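Local structure of D-glyceraldehyde dehydrogenase (NADP(+)) (Thermoplasma acidophilum, 5IZD) at residues V12-D21 against R33-R44. The protein oxidises D-glyceraldehyde to (R)-glycerate with NADP(+) as electron acceptor, a step of the non-phosphorylated Entner-Doudoroff pathway. Residues are numbered along the deposited sequence; the frame is centred on the assembly and turned at random.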
loop_
_atom_site.group_PDB
_atom_site.type_symbol
_atom_site.label_atom_id
_atom_site.label_comp_id
_atom_site.label_asym_id
_atom_site.label_seq_id
_atom_site.Cartn_x
_atom_site.Cartn_y
_atom_site.Cartn_z
ATOM N N VAL A 12 -6.010 -31.871 -29.029
ATOM C CA VAL A 12 -5.198 -32.894 -29.721
ATOM C C VAL A 12 -5.004 -34.125 -28.821
ATOM O O VAL A 12 -5.238 -34.075 -27.581
ATOM C CB VAL A 12 -3.809 -32.356 -30.167
ATOM C CG1 VAL A 12 -3.934 -31.208 -31.170
ATOM C CG2 VAL A 12 -3.026 -31.832 -28.978
ATOM N N ASN A 13 -4.587 -35.221 -29.453
ATOM C CA ASN A 13 -4.179 -36.449 -28.778
ATOM C C ASN A 13 -2.711 -36.309 -28.413
ATOM O O ASN A 13 -2.021 -35.455 -28.949
ATOM C CB ASN A 13 -4.305 -37.653 -29.713
ATOM C CG ASN A 13 -5.722 -37.907 -30.145
ATOM O OD1 ASN A 13 -6.652 -37.797 -29.333
ATOM N ND2 ASN A 13 -5.913 -38.286 -31.440
ATOM N N SER A 14 -2.252 -37.142 -27.483
ATOM C CA SER A 14 -0.833 -37.277 -27.181
ATOM C C SER A 14 -0.107 -37.629 -28.459
ATOM O O SER A 14 -0.658 -38.375 -29.230
ATOM C CB SER A 14 -0.610 -38.468 -26.246
ATOM O OG SER A 14 0.778 -38.509 -25.904
ATOM N N SER A 15 1.141 -37.183 -28.644
ATOM C CA SER A 15 1.868 -37.527 -29.904
ATOM C C SER A 15 2.284 -38.996 -29.969
ATOM O O SER A 15 2.529 -39.503 -31.050
ATOM C CB SER A 15 3.072 -36.595 -30.157
ATOM O OG SER A 15 3.969 -36.533 -29.066
ATOM N N SER A 16 2.342 -39.686 -28.828
ATOM C CA SER A 16 2.541 -41.148 -28.817
ATOM C C SER A 16 1.252 -41.942 -28.957
ATOM O O SER A 16 1.327 -43.150 -29.066
ATOM C CB SER A 16 3.214 -41.582 -27.517
ATOM O OG SER A 16 2.360 -41.275 -26.429
ATOM N N GLY A 17 0.099 -41.257 -28.975
ATOM C CA GLY A 17 -1.232 -41.821 -28.777
ATOM C C GLY A 17 -1.574 -42.555 -27.484
ATOM O O GLY A 17 -2.670 -43.073 -27.369
ATOM N N LYS A 18 -0.673 -42.590 -26.497
ATOM C CA LYS A 18 -0.918 -43.338 -25.262
ATOM C C LYS A 18 -1.883 -42.620 -24.333
ATOM O O LYS A 18 -1.975 -41.368 -24.338
ATOM C CB LYS A 18 0.398 -43.667 -24.546
ATOM C CG LYS A 18 1.105 -44.907 -25.107
ATOM C CD LYS A 18 2.611 -44.891 -24.847
ATOM C CE LYS A 18 3.311 -45.984 -25.674
ATOM N NZ LYS A 18 4.793 -45.866 -25.425
ATOM N N THR A 19 -2.614 -43.420 -23.554
ATOM C CA THR A 19 -3.568 -42.917 -22.556
ATOM C C THR A 19 -3.464 -43.646 -21.217
ATOM O O THR A 19 -2.911 -44.725 -21.162
ATOM C CB THR A 19 -5.010 -43.087 -23.044
ATOM O OG1 THR A 19 -5.275 -44.469 -23.207
ATOM C CG2 THR A 19 -5.215 -42.386 -24.373
ATOM N N VAL A 20 -4.052 -43.064 -20.173
ATOM C CA VAL A 20 -4.014 -43.588 -18.822
ATOM C C VAL A 20 -5.447 -43.678 -18.284
ATOM O O VAL A 20 -6.267 -42.779 -18.531
ATOM C CB VAL A 20 -3.220 -42.626 -17.919
ATOM C CG1 VAL A 20 -3.080 -43.165 -16.502
ATOM C CG2 VAL A 20 -1.840 -42.332 -18.514
ATOM N N ASP A 21 -5.754 -44.766 -17.571
ATOM C CA ASP A 21 -7.082 -44.926 -17.002
ATOM C C ASP A 21 -7.325 -44.050 -15.765
ATOM O O ASP A 21 -6.454 -43.877 -14.942
ATOM C CB ASP A 21 -7.331 -46.400 -16.615
ATOM C CG ASP A 21 -7.382 -47.315 -17.804
ATOM O OD1 ASP A 21 -7.657 -46.816 -18.923
ATOM O OD2 ASP A 21 -7.186 -48.546 -17.624
ATOM N N ARG A 33 -10.505 -41.874 -19.370
ATOM C CA ARG A 33 -9.108 -41.918 -19.763
ATOM C C ARG A 33 -8.656 -40.514 -20.070
ATOM O O ARG A 33 -9.453 -39.642 -20.379
ATOM C CB ARG A 33 -8.911 -42.770 -21.035
ATOM C CG ARG A 33 -8.788 -44.269 -20.795
ATOM C CD ARG A 33 -9.210 -45.087 -22.032
ATOM N NE ARG A 33 -10.593 -44.729 -22.368
ATOM C CZ ARG A 33 -11.692 -45.148 -21.717
ATOM N NH1 ARG A 33 -11.642 -46.055 -20.718
ATOM N NH2 ARG A 33 -12.885 -44.684 -22.097
ATOM N N PHE A 34 -7.356 -40.316 -20.010
ATOM C CA PHE A 34 -6.756 -39.070 -20.452
ATOM C C PHE A 34 -5.506 -39.332 -21.257
ATOM O O PHE A 34 -4.880 -40.390 -21.131
ATOM C CB PHE A 34 -6.473 -38.150 -19.255
ATOM C CG PHE A 34 -5.581 -38.732 -18.190
ATOM C CD1 PHE A 34 -6.102 -39.498 -17.139
ATOM C CD2 PHE A 34 -4.215 -38.480 -18.196
ATOM C CE1 PHE A 34 -5.260 -39.991 -16.112
ATOM C CE2 PHE A 34 -3.377 -38.947 -17.158
ATOM C CZ PHE A 34 -3.900 -39.684 -16.114
ATOM N N GLU A 35 -5.150 -38.362 -22.078
ATOM C CA GLU A 35 -3.937 -38.487 -22.892
ATOM C C GLU A 35 -2.645 -38.390 -22.049
ATOM O O GLU A 35 -2.536 -37.552 -21.124
ATOM C CB GLU A 35 -3.943 -37.439 -24.010
ATOM C CG GLU A 35 -5.153 -37.563 -24.922
ATOM C CD GLU A 35 -5.070 -38.812 -25.809
ATOM O OE1 GLU A 35 -4.001 -39.000 -26.465
ATOM O OE2 GLU A 35 -6.042 -39.588 -25.825
ATOM N N ALA A 36 -1.700 -39.290 -22.326
ATOM C CA ALA A 36 -0.336 -39.193 -21.742
ATOM C C ALA A 36 0.575 -38.295 -22.559
ATOM O O ALA A 36 1.225 -38.741 -23.469
ATOM C CB ALA A 36 0.289 -40.581 -21.568
ATOM N N ALA A 37 0.616 -37.016 -22.261
ATOM C CA ALA A 37 1.470 -36.113 -23.047
ATOM C C ALA A 37 2.964 -36.559 -23.089
ATOM O O ALA A 37 3.505 -36.995 -22.092
ATOM C CB ALA A 37 1.383 -34.685 -22.486
ATOM N N THR A 38 3.642 -36.394 -24.223
ATOM C CA THR A 38 5.099 -36.581 -24.285
ATOM C C THR A 38 5.902 -35.292 -23.966
ATOM O O THR A 38 5.368 -34.180 -23.946
ATOM C CB THR A 38 5.520 -36.972 -25.694
ATOM O OG1 THR A 38 5.263 -35.871 -26.589
ATOM C CG2 THR A 38 4.772 -38.185 -26.154
ATOM N N ARG A 39 7.205 -35.479 -23.823
ATOM C CA ARG A 39 8.150 -34.420 -23.777
ATOM C C ARG A 39 7.983 -33.467 -24.962
ATOM O O ARG A 39 8.103 -32.266 -24.804
ATOM C CB ARG A 39 9.592 -34.978 -23.651
ATOM C CG ARG A 39 9.891 -35.601 -22.278
ATOM N N ASP A 40 7.647 -33.971 -26.141
ATOM C CA ASP A 40 7.452 -33.073 -27.304
ATOM C C ASP A 40 6.095 -32.288 -27.243
ATOM O O ASP A 40 6.015 -31.135 -27.703
ATOM C CB ASP A 40 7.661 -33.857 -28.592
ATOM C CG ASP A 40 8.874 -34.793 -28.493
ATOM O OD1 ASP A 40 10.031 -34.377 -28.673
ATOM O OD2 ASP A 40 8.651 -35.974 -28.148
ATOM N N ASP A 41 5.067 -32.879 -26.626
ATOM C CA ASP A 41 3.797 -32.180 -26.387
ATOM C C ASP A 41 3.977 -30.999 -25.401
ATOM O O ASP A 41 3.432 -29.928 -25.623
ATOM C CB ASP A 41 2.695 -33.140 -25.932
ATOM C CG ASP A 41 2.317 -34.145 -27.011
ATOM O OD1 ASP A 41 2.411 -33.803 -28.228
ATOM O OD2 ASP A 41 1.971 -35.313 -26.655
ATOM N N VAL A 42 4.760 -31.225 -24.350
ATOM C CA VAL A 42 5.141 -30.201 -23.394
ATOM C C VAL A 42 5.891 -29.043 -24.056
ATOM O O VAL A 42 5.518 -27.896 -23.873
ATOM C CB VAL A 42 6.008 -30.802 -22.257
ATOM C CG1 VAL A 42 6.590 -29.731 -21.395
ATOM C CG2 VAL A 42 5.178 -31.762 -21.397
ATOM N N ASP A 43 6.938 -29.360 -24.809
ATOM C CA ASP A 43 7.636 -28.360 -25.628
ATOM C C ASP A 43 6.703 -27.518 -26.511
ATOM O O ASP A 43 6.790 -26.293 -26.439
ATOM C CB ASP A 43 8.757 -28.989 -26.457
ATOM C CG ASP A 43 9.955 -29.385 -25.606
ATOM O OD1 ASP A 43 10.054 -29.010 -24.441
ATOM O OD2 ASP A 43 10.829 -30.111 -26.095
ATOM N N ARG A 44 5.818 -28.127 -27.304
ATOM C CA ARG A 44 4.895 -27.328 -28.118
ATOM C C ARG A 44 4.022 -26.417 -27.263
ATOM O O ARG A 44 3.774 -25.260 -27.646
ATOM C CB ARG A 44 3.965 -28.158 -29.005
ATOM C CG ARG A 44 4.622 -28.824 -30.195
ATOM C CD ARG A 44 3.645 -29.177 -31.333
ATOM N NE ARG A 44 2.327 -29.682 -30.924
ATOM C CZ ARG A 44 2.070 -30.909 -30.443
ATOM N NH1 ARG A 44 3.050 -31.830 -30.258
ATOM N NH2 ARG A 44 0.808 -31.224 -30.125
#
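Two carboxylates of segment 33-44, Glu35 and Asp41, take hold of consecutive backbone N-H groups in the loop of 12-21. Glu35 folds back at chi2 (-71°), which swings OE1 to within 2.7 Å of Ser14 N; the donor reaches that oxygen on its anti side, somewhat out of the carboxylate plane. Asp41 OD2 receives Ser15 N at 2.9 Å through its syn lone pair and also takes Thr38 N from above the plane, while OD1 makes a salt bridge to Arg44 NH1. Asp41 N in turn donates to Thr38 OG1, closing a capping box at the first turn of helix 39-77. Without the carboxylate, as with an alanine at Asp41, Ser15 N and Thr38 N would probably lose their shared acceptor and Arg44 its charge partner, weakening the tie between Ser15 and the helix start.

Hydroxyl groups add two more bonds. A chi1 of -176° carries Ser14 OG away from its own N and onto Ala36 O, a very short bond of 2.5 Å, and Thr38 OG1 donates to Ser15 OG at 2.9 Å.

Backbone pairing takes over further along: Ala36 N bonds to Lys18 O, and Val20 and Phe34 exchange a reciprocal N-H to O pair, Val20 N lying 3.0 Å from Phe34 O. On the same face of the sheet, Val20 CB sits over the Phe34 ring near its rim, 3.8 Å from the centroid, a CH-pi contact. On the other face Arg33 CG runs beside Asp21 OD1 at 3.4 Å, while its guanidinium turns to a salt bridge with Asp2.

Strands 19-23 and 30-35 thus form an antiparallel beta hairpin at one margin of the N-terminal four-stranded sheet; residues 36-38 lead from it to helix 39-77, with Thr38 as N-cap, and Phe34 packs on Ser175 beside the NADP pocket of this aldehyde dehydrogenase.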